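Local coordinates for metallo-beta-lactamase domain-containing protein (Enterococcus faecalis, PDB 2AZ4), which is of uncharacterised function but carries a dinuclear zinc site in a metallo-beta-lactamase fold and may act as an RNA-binding exonuclease, at residues 407-412 with 416-421. Numbering follows the deposited sequence.
Sequences KPEKLE and GERILP
R418 reaches from strand 417-418 to the 3-10 turn 408-410, where its NH1 meets the carbonyl oxygens of E409 and L411. CB points toward the turn; with CG anti to the backbone N (chi1 -176°), the chain runs outward from the strand. R418 CD passes L411 O at 3.1 Å, a contact without a hydrogen bond. The bend at chi3 (71°) then turns the guanidinium so that NH1 comes between the two oxygens. The bond from R418 NH1 to L411 O is 2.9 Å long and nearly straight (169°), with the oxygen in the guanidinium plane. The second, from R418 NH1 to E409 O, is 2.8 Å but more bent, its oxygen tilted from that plane. NH1 stands above both carbonyl planes, so neither bond follows a lone pair. E409 OE2 lies 4.2 Å from R418 NH2 but well out of the guanidinium plane; no N-H points at it, and any attraction is probably of charge only.

Beside this polar grip, L420 divides its methyls: L420 CD1 packs tightly against E409 CG at 3.3 Å, while L420 CD2 meets P408 CB at 3.8 Å. P408, L411 and L420 all also touch P402 of strand 399-403. The loop follows zinc ligand H404 in sequence, the L411 and H404 side chains being about 9 Å apart. R418 thus holds the connection between parallel strands 399-403 and 417-418 against the edge strand of a metallo-beta-lactamase fold sheet.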
loop_
_atom_site.group_PDB
_atom_site.type_symbol
_atom_site.label_atom_id
_atom_site.label_comp_id
_atom_site.label_asym_id
_atom_site.label_seq_id
_atom_site.Cartn_x
_atom_site.Cartn_y
_atom_site.Cartn_z
ATOM N N LYS A 407 -9.542 -14.801 -7.396
ATOM C CA LYS A 407 -9.437 -16.025 -8.229
ATOM C C LYS A 407 -8.228 -16.870 -7.834
ATOM O O LYS A 407 -7.285 -17.038 -8.616
ATOM C CB LYS A 407 -9.400 -15.662 -9.721
ATOM C CG LYS A 407 -10.599 -14.820 -10.139
ATOM C CD LYS A 407 -10.610 -14.435 -11.594
ATOM C CE LYS A 407 -11.957 -13.805 -11.891
ATOM N NZ LYS A 407 -11.954 -13.042 -13.153
ATOM N N PRO A 408 -8.239 -17.410 -6.606
ATOM C CA PRO A 408 -7.077 -18.146 -6.138
ATOM C C PRO A 408 -6.773 -19.422 -6.949
ATOM O O PRO A 408 -5.629 -19.873 -6.960
ATOM C CB PRO A 408 -7.443 -18.485 -4.686
ATOM C CG PRO A 408 -8.899 -18.423 -4.642
ATOM C CD PRO A 408 -9.304 -17.376 -5.597
ATOM N N GLU A 409 -7.775 -19.983 -7.636
ATOM C CA GLU A 409 -7.565 -21.204 -8.448
ATOM C C GLU A 409 -6.705 -20.945 -9.673
ATOM O O GLU A 409 -6.141 -21.883 -10.242
ATOM C CB GLU A 409 -8.899 -21.849 -8.860
ATOM C CG GLU A 409 -9.611 -22.488 -7.681
ATOM C CD GLU A 409 -10.533 -23.646 -8.053
ATOM O OE1 GLU A 409 -11.721 -23.377 -8.349
ATOM O OE2 GLU A 409 -10.090 -24.823 -7.999
ATOM N N LYS A 410 -6.593 -19.678 -10.068
ATOM C CA LYS A 410 -5.745 -19.296 -11.203
ATOM C C LYS A 410 -4.248 -19.281 -10.856
ATOM O O LYS A 410 -3.389 -19.317 -11.749
ATOM C CB LYS A 410 -6.198 -17.958 -11.776
ATOM C CG LYS A 410 -7.553 -18.019 -12.462
ATOM C CD LYS A 410 -7.970 -16.652 -13.047
ATOM C CE LYS A 410 -7.083 -16.219 -14.218
ATOM N NZ LYS A 410 -7.651 -16.572 -15.566
ATOM N N LEU A 411 -3.932 -19.239 -9.563
ATOM C CA LEU A 411 -2.543 -19.263 -9.115
ATOM C C LEU A 411 -2.044 -20.693 -8.864
ATOM O O LEU A 411 -2.411 -21.323 -7.867
ATOM C CB LEU A 411 -2.339 -18.380 -7.866
ATOM C CG LEU A 411 -0.930 -17.788 -7.743
ATOM C CD1 LEU A 411 -0.626 -16.775 -8.878
ATOM C CD2 LEU A 411 -0.694 -17.160 -6.356
ATOM N N GLU A 412 -1.172 -21.162 -9.756
ATOM C CA GLU A 412 -0.720 -22.560 -9.784
ATOM C C GLU A 412 0.708 -22.754 -9.299
ATOM O O GLU A 412 1.585 -21.898 -9.528
ATOM C CB GLU A 412 -0.835 -23.123 -11.204
ATOM C CG GLU A 412 -2.269 -23.442 -11.635
ATOM C CD GLU A 412 -2.401 -23.670 -13.130
ATOM O OE1 GLU A 412 -1.488 -24.273 -13.735
ATOM O OE2 GLU A 412 -3.435 -23.243 -13.693
ATOM N N GLY A 416 4.979 -28.060 -6.489
ATOM C CA GLY A 416 4.509 -28.730 -5.277
ATOM C C GLY A 416 3.011 -28.690 -5.165
ATOM O O GLY A 416 2.302 -28.808 -6.165
ATOM N N GLU A 417 2.529 -28.519 -3.941
ATOM C CA GLU A 417 1.102 -28.558 -3.664
ATOM C C GLU A 417 0.518 -27.152 -3.527
ATOM O O GLU A 417 1.249 -26.155 -3.578
ATOM C CB GLU A 417 0.815 -29.409 -2.415
ATOM C CG GLU A 417 0.557 -30.901 -2.706
ATOM C CD GLU A 417 -0.860 -31.197 -3.250
ATOM O OE1 GLU A 417 -1.694 -30.251 -3.375
ATOM O OE2 GLU A 417 -1.140 -32.392 -3.546
ATOM N N ARG A 418 -0.804 -27.089 -3.391
ATOM C CA ARG A 418 -1.516 -25.836 -3.235
ATOM C C ARG A 418 -2.651 -25.988 -2.239
ATOM O O ARG A 418 -3.313 -27.033 -2.198
ATOM C CB ARG A 418 -2.066 -25.364 -4.577
ATOM C CG ARG A 418 -2.740 -24.005 -4.519
ATOM C CD ARG A 418 -3.186 -23.577 -5.890
ATOM N NE ARG A 418 -4.316 -24.364 -6.369
ATOM C CZ ARG A 418 -4.910 -24.185 -7.550
ATOM N NH1 ARG A 418 -4.483 -23.245 -8.385
ATOM N NH2 ARG A 418 -5.940 -24.945 -7.899
ATOM N N ILE A 419 -2.862 -24.939 -1.439
ATOM C CA ILE A 419 -3.992 -24.847 -0.519
ATOM C C ILE A 419 -4.753 -23.567 -0.814
ATOM O O ILE A 419 -4.162 -22.483 -0.829
ATOM C CB ILE A 419 -3.530 -24.793 0.959
ATOM C CG1 ILE A 419 -2.942 -26.139 1.384
ATOM C CG2 ILE A 419 -4.701 -24.391 1.875
ATOM C CD1 ILE A 419 -2.256 -26.122 2.731
ATOM N N LEU A 420 -6.053 -23.699 -1.056
ATOM C CA LEU A 420 -6.927 -22.562 -1.227
ATOM C C LEU A 420 -7.656 -22.379 0.096
ATOM O O LEU A 420 -8.545 -23.173 0.430
ATOM C CB LEU A 420 -7.922 -22.789 -2.362
ATOM C CG LEU A 420 -7.358 -23.137 -3.746
ATOM C CD1 LEU A 420 -8.483 -23.352 -4.722
ATOM C CD2 LEU A 420 -6.396 -22.079 -4.264
ATOM N N PRO A 421 -7.274 -21.334 0.861
ATOM C CA PRO A 421 -7.764 -21.204 2.233
ATOM C C PRO A 421 -9.178 -20.651 2.299
ATOM O O PRO A 421 -9.636 -19.955 1.384
ATOM C CB PRO A 421 -6.773 -20.226 2.869
ATOM C CG PRO A 421 -6.316 -19.363 1.741
ATOM C CD PRO A 421 -6.383 -20.220 0.478
#